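Local coordinates for protein peroxinectin A (Dictyostelium discoideum, PDB 6ERC) that catalyses the hydrogen peroxide-dependent oxidation of phenolic donors as a secreted haem peroxidase, with iodide and thiocyanate peroxidase activity as well, at residues I265-D268 and E269-T273; W75-F78 and L79-M83; E486-T489 and F490-I494. One frame throughout, in Å; residues are numbered along the deposited sequence.

Contact 1. Residues I265-D268 and E269-T273; sequences ITYD and EYLPT
Ile265 O is gripped by two successive backbone N-H groups of the same helix. Tyr270 N reaches it at 2.8 Å, nearly along the C=O axis, while Glu269 N lies 3.0 Å from Ile265 O and stands above the carbonyl plane. The next carbonyl repeats the five-residue spacing, Leu271 N meeting Thr266 O at 2.8 Å with an N-H...O angle of 163°. The two five-residue bonds, Tyr270 N to Ile265 O and Leu271 N to Thr266 O, mark a wider pi-type turn in helix 247-275. Pro272 follows at once: its nitrogen has no hydrogen to give, and the ring is fitted against the preceding turn with CD 3.5 Å from Tyr267 O and CG 3.4 Å from Asp268 O. Beyond the kink, Thr273 N and Thr273 OG1 bond to Glu269 O from opposite faces of its plane.

Among the side chains, Leu271 lies alongside Tyr267 and sets CD1 over the centre of the phenol ring, 3.6 Å from the Tyr267 centroid, in a CH-pi contact only 8° off the normal. The ring is set for this by a first torsion that places CG beside the backbone N, chi1 -76°. Its OH is bonded to Phe462 O and Thr465 OG1 of helix 452-467. A leucine in place of Tyr267 would probably leave Leu271 CD1 without its aromatic platform and Phe462 O without that hydroxyl. Glu269, extended beyond CG, crosses Ile265 and brings OE1, whose polar partner is Phe490 N, to 3.5 Å from Ile265 CG1. The widened turn thus gives two carbonyls good donors just ahead of a proline that cannot donate, and the helix continues with a kink rather than a break.

Contact 2. Residues W75-F78 and L79-M83; sequences WGQF and LIHNM. With NA (sodium ion), chain K; HEM (protoporphyrin IX containing Fe), chain F.
Leu79 N bonds to Trp75 O at 2.6 Å and Ile80 N to Gly76 O at 3.0 Å, both backbone i to i+4 bonds of the helix. The following bond of this series, from His81 N to Gln77 O, is weak. At the next carbonyl a side chain donates: Asn82 ND2 reaches Phe78 O at 3.0 Å, tilted 32° from the carbonyl plane, and the same amide nitrogen lies 3.6 Å from Phe78 CE2, with amide and ring planes 63° apart.

Face contacts come next. Gln77 O sits over one face of the His81 imidazole, 3.3 Å above its plane and toward the rim. The side chains of Gln77 and His81 run side by side; Gln77 has CG anti to the backbone N (chi1 -172°) and is extended beyond it, which lays its amide against the porphyrin. This is the distal helix of the animal haem peroxidase fold, and His81 is the predicted proton acceptor, close to Arg213, the predicted transition state stabiliser.

Haem contacts are made by Gln77 OE1, 3.5 Å from HEM CHC, and by Ile80 CG1, 3.5 Å from HEM CMD. The same Gln77 OE1 also accepts a weak hydrogen bond from Asn217 ND2. Gly76 passes the vinyl carbon HEM CBC so closely that a side chain there would clash.

Metal binding belongs to the turn after the helix, where Asn82 O coordinates sodium at 2.4 Å. Gly147, Tyr149, Asp151 and Asn153 complete the site.

Contact 3. Residues E486-T489 and F490-I494; sequences ETTT and FAEVI
Thr488 presses its methyl into the first turn of helix 490-497: CG2 lies 3.5 Å from Glu492 CB and 3.8 Å from Val493 CG2. Its first torsion sends OG1 anti to the nitrogen (chi1 -176°), which puts CG2 between the backbone N and carbonyl carbon and brings hydroxyl and methyl alike up to Glu492, with OG1 also 3.5 Å from Glu492 CB. Just behind this wedge Thr489 O accepts from Val493 N at 3.1 Å, with an N-H...O angle of 158°, and holds a weak bond from Glu492 N. Val493 CG2 rests 3.4 Å from Thr489 O, closing the tight side. That side backs onto helix 247-275, where Gln261 touches Val493 and donates to Thr488 O; Phe490 points to the same interior, with Ile494 CD1 over the centre of its ring face.

The partly exposed side is looser. Thr489 OG1 comes no nearer to Glu492 than 3.7 Å, at CG and N alike. Glu492 starts toward the loop but bends at its second torsion, chi2 -61°, and carries its carboxylate away to a salt bridge between OE2 and Lys495. Its charge therefore serves the helix itself and does not return to the N-H of Thr489, as it would in a capping box. Thr489 holds the N-cap position of helix 490-497, but its hydroxyl is too far from Glu492 N for a cap bond, and the Phe490 N-H at this helix start finds its acceptor in Glu269.

In the fold
Helix 247-275 touches both other contacts. Toward contact 2 it offers Thr266, whose OG1 makes a weak hydrogen bond with Trp75 NE1 at 3.3 Å, and Tyr270, whose OH comes within 3.4 Å of Gly76 CA and whose side chain is about 4 Å from the haem. Toward contact 3 it offers Glu269 OE1, 2.9 Å from Phe490 N. Trp75 and Phe490 also meet directly, CE3 to CZ at 4.1 Å, although the centres of contacts 2 and 3 are about 18 Å apart. Contact 2 alone holds the predicted catalytic histidine and touches the sodium; contact 3 lies away from the annotated sites, the Phe490 side chain about 12 Å from the haem.

Contact 1. Residues I265-D268 and E269-T273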
ATOM      1  N   ILE A 265     -12.753   5.873   7.155  1.00 52.95           N
ATOM      2  CA  ILE A 265     -11.485   6.488   7.538  1.00 55.07           C
ATOM      3  C   ILE A 265     -10.713   6.928   6.300  1.00 53.67           C
ATOM      4  O   ILE A 265     -10.050   7.971   6.301  1.00 52.81           O
ATOM      5  CB  ILE A 265     -10.662   5.516   8.406  1.00 54.32           C
ATOM      6  CG1 ILE A 265     -11.309   5.368   9.786  1.00 54.02           C
ATOM      7  CG2 ILE A 265      -9.215   5.998   8.546  1.00 53.01           C
ATOM      8  CD1 ILE A 265     -10.746   4.242  10.613  1.00 52.75           C
ATOM      9  N   THR A 266     -10.790   6.143   5.227  1.00 51.98           N
ATOM     10  CA  THR A 266     -10.061   6.484   4.011  1.00 51.65           C
ATOM     11  C   THR A 266     -10.581   7.784   3.405  1.00 51.70           C
ATOM     12  O   THR A 266      -9.799   8.688   3.092  1.00 52.15           O
ATOM     13  CB  THR A 266     -10.165   5.336   3.005  1.00 52.11           C
ATOM     14  OG1 THR A 266      -9.589   4.151   3.572  1.00 50.40           O
ATOM     15  CG2 THR A 266      -9.435   5.678   1.710  1.00 51.29           C
ATOM     16  N   TYR A 267     -11.898   7.900   3.239  1.00 50.52           N
ATOM     17  CA  TYR A 267     -12.474   9.008   2.488  1.00 51.90           C
ATOM     18  C   TYR A 267     -12.878  10.197   3.351  1.00 52.57           C
ATOM     19  O   TYR A 267     -13.145  11.270   2.800  1.00 52.49           O
ATOM     20  CB  TYR A 267     -13.693   8.528   1.698  1.00 51.96           C
ATOM     21  CG  TYR A 267     -13.333   7.728   0.468  1.00 51.74           C
ATOM     22  CD1 TYR A 267     -12.728   6.483   0.579  1.00 51.37           C
ATOM     23  CD2 TYR A 267     -13.599   8.214  -0.803  1.00 51.17           C
ATOM     24  CE1 TYR A 267     -12.396   5.749  -0.541  1.00 49.65           C
ATOM     25  CE2 TYR A 267     -13.273   7.485  -1.928  1.00 49.51           C
ATOM     26  CZ  TYR A 267     -12.674   6.253  -1.791  1.00 48.53           C
ATOM     27  OH  TYR A 267     -12.348   5.519  -2.907  1.00 50.47           O
ATOM     28  N   ASP A 268     -12.942  10.040   4.672  1.00 54.77           N
ATOM     29  CA  ASP A 268     -13.220  11.165   5.556  1.00 56.06           C
ATOM     30  C   ASP A 268     -11.975  11.704   6.244  1.00 56.91           C
ATOM     31  O   ASP A 268     -11.942  12.887   6.596  1.00 56.64           O
ATOM     32  CB  ASP A 268     -14.245  10.770   6.628  1.00 56.71           C
ATOM     33  CG  ASP A 268     -15.664  10.704   6.089  1.00 57.20           C
ATOM     34  OD1 ASP A 268     -15.862  10.939   4.878  1.00 56.70           O
ATOM     35  OD2 ASP A 268     -16.587  10.426   6.886  1.00 57.42           O
ATOM     36  N   GLU A 269     -10.952  10.872   6.433  1.00 57.10           N
ATOM     37  CA  GLU A 269      -9.732  11.281   7.116  1.00 57.03           C
ATOM     38  C   GLU A 269      -8.501  11.204   6.226  1.00 55.70           C
ATOM     39  O   GLU A 269      -7.788  12.202   6.080  1.00 55.78           O
ATOM     40  CB  GLU A 269      -9.523  10.421   8.372  1.00 56.30           C
ATOM     41  CG  GLU A 269     -10.526  10.690   9.476  1.00 56.81           C
ATOM     42  CD  GLU A 269     -10.281   9.840  10.709  1.00 57.62           C
ATOM     43  OE1 GLU A 269     -10.663   8.650  10.703  1.00 58.08           O
ATOM     44  OE2 GLU A 269      -9.697  10.359  11.683  1.00 58.59           O
ATOM     45  N   TYR A 270      -8.233  10.047   5.616  1.00 55.36           N
ATOM     46  CA  TYR A 270      -6.970   9.854   4.908  1.00 53.49           C
ATOM     47  C   TYR A 270      -6.883  10.742   3.673  1.00 53.17           C
ATOM     48  O   TYR A 270      -5.936  11.520   3.518  1.00 54.14           O
ATOM     49  CB  TYR A 270      -6.803   8.381   4.524  1.00 52.26           C
ATOM     50  CG  TYR A 270      -5.486   8.091   3.839  1.00 52.00           C
ATOM     51  CD1 TYR A 270      -4.318   7.933   4.575  1.00 51.61           C
ATOM     52  CD2 TYR A 270      -5.410   7.979   2.459  1.00 52.01           C
ATOM     53  CE1 TYR A 270      -3.116   7.672   3.955  1.00 50.48           C
ATOM     54  CE2 TYR A 270      -4.208   7.718   1.830  1.00 50.65           C
ATOM     55  CZ  TYR A 270      -3.066   7.566   2.585  1.00 50.47           C
ATOM     56  OH  TYR A 270      -1.866   7.307   1.968  1.00 51.16           O
ATOM     57  N   LEU A 271      -7.860  10.639   2.779  1.00 51.89           N
ATOM     58  CA  LEU A 271      -7.782  11.343   1.507  1.00 50.35           C
ATOM     59  C   LEU A 271      -7.862  12.853   1.706  1.00 52.89           C
ATOM     60  O   LEU A 271      -7.102  13.592   1.068  1.00 53.73           O
ATOM     61  CB  LEU A 271      -8.879  10.856   0.560  1.00 51.36           C
ATOM     62  CG  LEU A 271      -8.759   9.394   0.125  1.00 51.07           C
ATOM     63  CD1 LEU A 271      -9.952   8.993  -0.729  1.00 50.51           C
ATOM     64  CD2 LEU A 271      -7.457   9.144  -0.630  1.00 51.14           C
ATOM     65  N   PRO A 272      -8.754  13.363   2.558  1.00 57.19           N
ATOM     66  CA  PRO A 272      -8.716  14.807   2.842  1.00 57.11           C
ATOM     67  C   PRO A 272      -7.364  15.282   3.340  1.00 57.97           C
ATOM     68  O   PRO A 272      -6.997  16.438   3.095  1.00 59.33           O
ATOM     69  CB  PRO A 272      -9.809  14.979   3.902  1.00 56.76           C
ATOM     70  CG  PRO A 272     -10.768  13.890   3.602  1.00 55.99           C
ATOM     71  CD  PRO A 272      -9.932  12.723   3.173  1.00 55.12           C
ATOM     72  N   THR A 273      -6.608  14.426   4.030  1.00 56.80           N
ATOM     73  CA  THR A 273      -5.251  14.790   4.430  1.00 58.27           C
ATOM     74  C   THR A 273      -4.297  14.748   3.242  1.00 57.31           C
ATOM     75  O   THR A 273      -3.457  15.641   3.081  1.00 57.24           O
ATOM     76  CB  THR A 273      -4.764  13.856   5.541  1.00 57.58           C
ATOM     77  OG1 THR A 273      -5.601  14.006   6.696  1.00 56.99           O
ATOM     78  CG2 THR A 273      -3.319  14.167   5.924  1.00 57.54           C
TER

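Contact 2. Residues W75-F78 and L79-M83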
ATOM      1  N   TRP A  75      -1.511   3.778   7.645  1.00 47.62           N
ATOM      2  CA  TRP A  75      -2.814   3.572   7.024  1.00 49.53           C
ATOM      3  C   TRP A  75      -2.692   3.509   5.509  1.00 48.54           C
ATOM      4  O   TRP A  75      -3.380   2.712   4.859  1.00 47.52           O
ATOM      5  CB  TRP A  75      -3.789   4.677   7.422  1.00 50.11           C
ATOM      6  CG  TRP A  75      -5.173   4.371   6.956  1.00 50.33           C
ATOM      7  CD1 TRP A  75      -5.801   4.869   5.853  1.00 50.36           C
ATOM      8  CD2 TRP A  75      -6.096   3.466   7.568  1.00 49.93           C
ATOM      9  NE1 TRP A  75      -7.064   4.336   5.746  1.00 49.77           N
ATOM     10  CE2 TRP A  75      -7.268   3.472   6.788  1.00 50.24           C
ATOM     11  CE3 TRP A  75      -6.046   2.655   8.705  1.00 51.35           C
ATOM     12  CZ2 TRP A  75      -8.381   2.699   7.110  1.00 52.68           C
ATOM     13  CZ3 TRP A  75      -7.153   1.890   9.023  1.00 51.32           C
ATOM     14  CH2 TRP A  75      -8.303   1.916   8.227  1.00 51.64           C
ATOM     15  N   GLY A  76      -1.834   4.350   4.930  1.00 51.01           N
ATOM     16  CA  GLY A  76      -1.606   4.285   3.494  1.00 48.48           C
ATOM     17  C   GLY A  76      -1.146   2.911   3.053  1.00 46.84           C
ATOM     18  O   GLY A  76      -1.667   2.347   2.089  1.00 45.82           O
ATOM     19  N   GLN A  77      -0.164   2.351   3.760  1.00 48.09           N
ATOM     20  CA  GLN A  77       0.294   1.004   3.445  1.00 51.16           C
ATOM     21  C   GLN A  77      -0.809  -0.015   3.701  1.00 50.16           C
ATOM     22  O   GLN A  77      -0.964  -0.981   2.943  1.00 49.10           O
ATOM     23  CB  GLN A  77       1.538   0.670   4.266  1.00 50.53           C
ATOM     24  CG  GLN A  77       2.208  -0.634   3.874  1.00 51.23           C
ATOM     25  CD  GLN A  77       3.418  -0.940   4.732  1.00 52.81           C
ATOM     26  OE1 GLN A  77       3.757  -0.179   5.642  1.00 52.51           O
ATOM     27  NE2 GLN A  77       4.079  -2.058   4.446  1.00 52.83           N
ATOM     28  N   PHE A  78      -1.585   0.187   4.767  1.00 51.08           N
ATOM     29  CA  PHE A  78      -2.733  -0.673   5.028  1.00 50.92           C
ATOM     30  C   PHE A  78      -3.795  -0.522   3.949  1.00 49.61           C
ATOM     31  O   PHE A  78      -4.465  -1.498   3.598  1.00 49.48           O
ATOM     32  CB  PHE A  78      -3.318  -0.349   6.403  1.00 51.05           C
ATOM     33  CG  PHE A  78      -4.458  -1.235   6.800  1.00 51.91           C
ATOM     34  CD1 PHE A  78      -4.224  -2.451   7.419  1.00 52.51           C
ATOM     35  CD2 PHE A  78      -5.765  -0.852   6.561  1.00 51.58           C
ATOM     36  CE1 PHE A  78      -5.269  -3.266   7.786  1.00 52.97           C
ATOM     37  CE2 PHE A  78      -6.813  -1.665   6.925  1.00 52.06           C
ATOM     38  CZ  PHE A  78      -6.564  -2.873   7.541  1.00 53.46           C
ATOM     39  N   LEU A  79      -3.952   0.686   3.405  1.00 48.78           N
ATOM     40  CA  LEU A  79      -4.971   0.924   2.390  1.00 48.64           C
ATOM     41  C   LEU A  79      -4.624   0.229   1.078  1.00 50.92           C
ATOM     42  O   LEU A  79      -5.489  -0.392   0.452  1.00 51.11           O
ATOM     43  CB  LEU A  79      -5.143   2.427   2.175  1.00 48.70           C
ATOM     44  CG  LEU A  79      -6.105   2.870   1.072  1.00 48.97           C
ATOM     45  CD1 LEU A  79      -7.471   2.215   1.218  1.00 49.40           C
ATOM     46  CD2 LEU A  79      -6.238   4.387   1.091  1.00 49.34           C
ATOM     47  N   ILE A  80      -3.366   0.329   0.634  1.00 52.46           N
ATOM     48  CA  ILE A  80      -3.003  -0.273  -0.645  1.00 52.51           C
ATOM     49  C   ILE A  80      -3.124  -1.788  -0.580  1.00 52.24           C
ATOM     50  O   ILE A  80      -3.469  -2.434  -1.577  1.00 52.60           O
ATOM     51  CB  ILE A  80      -1.585   0.154  -1.081  1.00 52.59           C
ATOM     52  CG1 ILE A  80      -1.287  -0.377  -2.485  1.00 51.07           C
ATOM     53  CG2 ILE A  80      -0.533  -0.343  -0.102  1.00 53.25           C
ATOM     54  CD1 ILE A  80      -2.073   0.324  -3.576  1.00 51.65           C
ATOM     55  N   HIS A  81      -2.839  -2.384   0.576  1.00 53.16           N
ATOM     56  CA  HIS A  81      -3.016  -3.822   0.721  1.00 55.86           C
ATOM     57  C   HIS A  81      -4.479  -4.244   0.632  1.00 56.69           C
ATOM     58  O   HIS A  81      -4.755  -5.447   0.585  1.00 56.22           O
ATOM     59  CB  HIS A  81      -2.408  -4.291   2.044  1.00 55.14           C
ATOM     60  CG  HIS A  81      -0.918  -4.163   2.101  1.00 54.27           C
ATOM     61  ND1 HIS A  81      -0.196  -4.352   3.260  1.00 54.77           N
ATOM     62  CD2 HIS A  81      -0.011  -3.865   1.139  1.00 54.74           C
ATOM     63  CE1 HIS A  81       1.090  -4.175   3.010  1.00 54.27           C
ATOM     64  NE2 HIS A  81       1.229  -3.878   1.731  1.00 53.89           N
ATOM     65  N   ASN A  82      -5.412  -3.292   0.610  1.00 54.17           N
ATOM     66  CA  ASN A  82      -6.811  -3.574   0.324  1.00 56.10           C
ATOM     67  C   ASN A  82      -7.148  -3.467  -1.157  1.00 55.93           C
ATOM     68  O   ASN A  82      -8.305  -3.695  -1.526  1.00 56.12           O
ATOM     69  CB  ASN A  82      -7.721  -2.613   1.102  1.00 56.65           C
ATOM     70  CG  ASN A  82      -8.012  -3.087   2.511  1.00 57.35           C
ATOM     71  OD1 ASN A  82      -8.913  -3.898   2.729  1.00 58.15           O
ATOM     72  ND2 ASN A  82      -7.260  -2.572   3.477  1.00 56.31           N
ATOM     73  N   MET A  83      -6.182  -3.136  -2.012  1.00 57.45           N
ATOM     74  CA  MET A  83      -6.514  -2.732  -3.375  1.00 55.40           C
ATOM     75  C   MET A  83      -5.673  -3.399  -4.458  1.00 54.95           C
ATOM     76  O   MET A  83      -6.221  -3.769  -5.497  1.00 54.67           O
ATOM     77  CB  MET A  83      -6.381  -1.206  -3.491  1.00 53.38           C
ATOM     78  CG  MET A  83      -7.327  -0.434  -2.585  1.00 51.67           C
ATOM     79  SD  MET A  83      -7.150   1.357  -2.723  1.00 46.20           S
ATOM     80  CE  MET A  83      -7.649   1.616  -4.417  1.00 50.57           C
TER
HETATM   81 NA    NA K 609      -9.650  -5.692  -1.928  1.00 57.05          NA
HETATM   82  CHA HEM F 604       4.853  -1.974  -2.836  1.00 54.12           C
HETATM   83  CHB HEM F 604       7.548  -2.295   1.165  1.00 50.11           C
HETATM   84  CHC HEM F 604       5.248   1.579   3.000  1.00 47.77           C
HETATM   85  CHD HEM F 604       2.729   2.030  -1.112  1.00 52.38           C
HETATM   86  C1A HEM F 604       5.820  -2.354  -1.939  1.00 52.15           C
HETATM   87  C2A HEM F 604       6.831  -3.357  -2.162  1.00 50.82           C
HETATM   88  C3A HEM F 604       7.583  -3.450  -1.062  1.00 49.41           C
HETATM   89  C4A HEM F 604       7.063  -2.506  -0.100  1.00 49.80           C
HETATM   90  CMA HEM F 604       8.786  -4.392  -0.831  1.00 45.54           C
HETATM   91  CAA HEM F 604       6.992  -4.149  -3.470  1.00 51.66           C
HETATM   92  CBA HEM F 604       8.298  -3.692  -4.104  1.00 52.61           C
HETATM   93  CGA HEM F 604       8.268  -3.955  -5.587  1.00 54.79           C
HETATM   94  O1A HEM F 604       7.418  -3.355  -6.294  1.00 54.82           O
HETATM   95  O2A HEM F 604       9.105  -4.760  -6.067  1.00 54.01           O
HETATM   96  C1B HEM F 604       7.140  -1.288   2.006  1.00 49.24           C
HETATM   97  C2B HEM F 604       7.650  -1.067   3.337  1.00 47.71           C
HETATM   98  C3B HEM F 604       7.016  -0.001   3.853  1.00 48.25           C
HETATM   99  C4B HEM F 604       6.084   0.488   2.856  1.00 49.49           C
HETATM  100  CMB HEM F 604       8.732  -1.965   3.971  1.00 43.14           C
HETATM  101  CAB HEM F 604       7.182   0.671   5.236  1.00 47.63           C
HETATM  102  CBB HEM F 604       8.095   0.285   6.133  1.00 48.58           C
HETATM  103  C1C HEM F 604       4.370   2.053   2.050  1.00 47.66           C
HETATM  104  C2C HEM F 604       3.498   3.208   2.179  1.00 48.10           C
HETATM  105  C3C HEM F 604       2.796   3.328   1.031  1.00 49.54           C
HETATM  106  C4C HEM F 604       3.213   2.253   0.159  1.00 51.55           C
HETATM  107  CMC HEM F 604       3.478   4.073   3.457  1.00 45.50           C
HETATM  108  CAC HEM F 604       1.723   4.343   0.556  1.00 47.87           C
HETATM  109  CBC HEM F 604       1.243   5.366   1.267  1.00 47.73           C
HETATM  110  C1D HEM F 604       3.053   0.963  -1.915  1.00 52.10           C
HETATM  111  C2D HEM F 604       2.436   0.638  -3.180  1.00 51.41           C
HETATM  112  C3D HEM F 604       3.034  -0.460  -3.652  1.00 54.18           C
HETATM  113  C4D HEM F 604       4.033  -0.880  -2.700  1.00 54.05           C
HETATM  114  CMD HEM F 604       1.312   1.456  -3.848  1.00 49.08           C
HETATM  115  CAD HEM F 604       2.724  -1.217  -4.955  1.00 53.66           C
HETATM  116  CBD HEM F 604       1.490  -2.061  -4.650  1.00 54.33           C
HETATM  117  CGD HEM F 604       1.525  -3.370  -5.401  1.00 53.26           C
HETATM  118  O1D HEM F 604       2.156  -4.331  -4.893  1.00 51.67           O
HETATM  119  O2D HEM F 604       0.921  -3.469  -6.499  1.00 51.47           O
HETATM  120  NA  HEM F 604       5.988  -1.854  -0.666  1.00 54.14           N
HETATM  121  NB  HEM F 604       6.187  -0.324   1.743  1.00 54.65           N
HETATM  122  NC  HEM F 604       4.166   1.496   0.805  1.00 52.80           N
HETATM  123  ND  HEM F 604       4.021   0.016  -1.653  1.00 55.15           N
HETATM  124 FE   HEM F 604       5.050  -0.184   0.045  1.00 61.91          FE

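Contact 3. Residues E486-T489 and F490-I494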
ATOM      1  N   GLU A 486     -21.057   0.759  14.447  1.00 58.48           N
ATOM      2  CA  GLU A 486     -20.546   1.823  15.306  1.00 59.58           C
ATOM      3  C   GLU A 486     -19.371   2.520  14.634  1.00 58.26           C
ATOM      4  O   GLU A 486     -18.309   2.727  15.225  1.00 57.46           O
ATOM      5  CB  GLU A 486     -20.137   1.260  16.661  1.00 60.29           C
ATOM      6  CG  GLU A 486     -21.190   0.380  17.306  1.00 60.90           C
ATOM      7  CD  GLU A 486     -20.716  -0.217  18.611  1.00 62.02           C
ATOM      8  OE1 GLU A 486     -19.565   0.065  19.007  1.00 60.98           O
ATOM      9  OE2 GLU A 486     -21.492  -0.970  19.238  1.00 63.49           O
ATOM     10  N   THR A 487     -19.555   2.899  13.374  1.00 59.37           N
ATOM     11  CA  THR A 487     -18.469   3.475  12.595  1.00 58.25           C
ATOM     12  C   THR A 487     -18.160   4.882  13.090  1.00 58.08           C
ATOM     13  O   THR A 487     -19.028   5.760  13.078  1.00 59.27           O
ATOM     14  CB  THR A 487     -18.843   3.493  11.115  1.00 57.95           C
ATOM     15  OG1 THR A 487     -19.205   2.170  10.705  1.00 58.13           O
ATOM     16  CG2 THR A 487     -17.675   3.970  10.280  1.00 57.67           C
ATOM     17  N   THR A 488     -16.916   5.096  13.517  1.00 57.66           N
ATOM     18  CA  THR A 488     -16.486   6.388  14.032  1.00 57.00           C
ATOM     19  C   THR A 488     -15.154   6.788  13.405  1.00 57.99           C
ATOM     20  O   THR A 488     -14.734   6.198  12.404  1.00 56.19           O
ATOM     21  CB  THR A 488     -16.373   6.333  15.558  1.00 57.63           C
ATOM     22  OG1 THR A 488     -16.031   7.627  16.069  1.00 58.02           O
ATOM     23  CG2 THR A 488     -15.320   5.318  15.988  1.00 57.14           C
ATOM     24  N   THR A 489     -14.485   7.784  13.981  1.00 58.23           N
ATOM     25  CA  THR A 489     -13.176   8.189  13.495  1.00 57.93           C
ATOM     26  C   THR A 489     -12.107   7.192  13.933  1.00 57.62           C
ATOM     27  O   THR A 489     -12.280   6.429  14.887  1.00 57.33           O
ATOM     28  CB  THR A 489     -12.807   9.587  13.997  1.00 57.35           C
ATOM     29  OG1 THR A 489     -12.781   9.597  15.430  1.00 56.34           O
ATOM     30  CG2 THR A 489     -13.803  10.619  13.495  1.00 57.52           C
ATOM     31  N   PHE A 490     -10.984   7.213  13.216  1.00 56.46           N
ATOM     32  CA  PHE A 490      -9.890   6.296  13.516  1.00 54.90           C
ATOM     33  C   PHE A 490      -9.434   6.438  14.964  1.00 55.02           C
ATOM     34  O   PHE A 490      -9.166   5.437  15.640  1.00 53.57           O
ATOM     35  CB  PHE A 490      -8.732   6.559  12.548  1.00 55.07           C
ATOM     36  CG  PHE A 490      -7.627   5.533  12.598  1.00 54.24           C
ATOM     37  CD1 PHE A 490      -7.836   4.264  13.113  1.00 53.96           C
ATOM     38  CD2 PHE A 490      -6.368   5.850  12.119  1.00 53.43           C
ATOM     39  CE1 PHE A 490      -6.809   3.337  13.147  1.00 51.79           C
ATOM     40  CE2 PHE A 490      -5.344   4.927  12.153  1.00 53.06           C
ATOM     41  CZ  PHE A 490      -5.566   3.670  12.667  1.00 51.60           C
ATOM     42  N   ALA A 491      -9.355   7.672  15.463  1.00 55.90           N
ATOM     43  CA  ALA A 491      -8.893   7.892  16.829  1.00 56.23           C
ATOM     44  C   ALA A 491      -9.779   7.176  17.837  1.00 57.46           C
ATOM     45  O   ALA A 491      -9.285   6.631  18.831  1.00 57.13           O
ATOM     46  CB  ALA A 491      -8.847   9.389  17.134  1.00 56.78           C
ATOM     47  N   GLU A 492     -11.092   7.171  17.602  1.00 57.96           N
ATOM     48  CA  GLU A 492     -12.008   6.523  18.533  1.00 59.57           C
ATOM     49  C   GLU A 492     -11.975   5.005  18.410  1.00 57.36           C
ATOM     50  O   GLU A 492     -12.193   4.305  19.405  1.00 59.35           O
ATOM     51  CB  GLU A 492     -13.432   7.043  18.316  1.00 59.89           C
ATOM     52  CG  GLU A 492     -13.658   8.448  18.861  1.00 59.39           C
ATOM     53  CD  GLU A 492     -13.443   8.534  20.363  1.00 61.47           C
ATOM     54  OE1 GLU A 492     -13.576   7.494  21.045  1.00 60.53           O
ATOM     55  OE2 GLU A 492     -13.133   9.637  20.860  1.00 62.24           O
ATOM     56  N   VAL A 493     -11.707   4.476  17.216  1.00 55.04           N
ATOM     57  CA  VAL A 493     -11.504   3.037  17.085  1.00 56.26           C
ATOM     58  C   VAL A 493     -10.310   2.600  17.924  1.00 57.20           C
ATOM     59  O   VAL A 493     -10.320   1.525  18.535  1.00 55.99           O
ATOM     60  CB  VAL A 493     -11.327   2.652  15.604  1.00 55.99           C
ATOM     61  CG1 VAL A 493     -11.060   1.161  15.472  1.00 56.21           C
ATOM     62  CG2 VAL A 493     -12.554   3.047  14.795  1.00 56.27           C
ATOM     63  N   ILE A 494      -9.263   3.428  17.966  1.00 56.75           N
ATOM     64  CA  ILE A 494      -8.081   3.106  18.764  1.00 55.90           C
ATOM     65  C   ILE A 494      -8.458   2.992  20.234  1.00 54.94           C
ATOM     66  O   ILE A 494      -8.080   2.036  20.920  1.00 55.37           O
ATOM     67  CB  ILE A 494      -6.981   4.162  18.540  1.00 54.42           C
ATOM     68  CG1 ILE A 494      -6.418   4.047  17.123  1.00 54.56           C
ATOM     69  CG2 ILE A 494      -5.850   4.004  19.552  1.00 54.03           C
ATOM     70  CD1 ILE A 494      -5.613   5.253  16.674  1.00 53.73           C
TER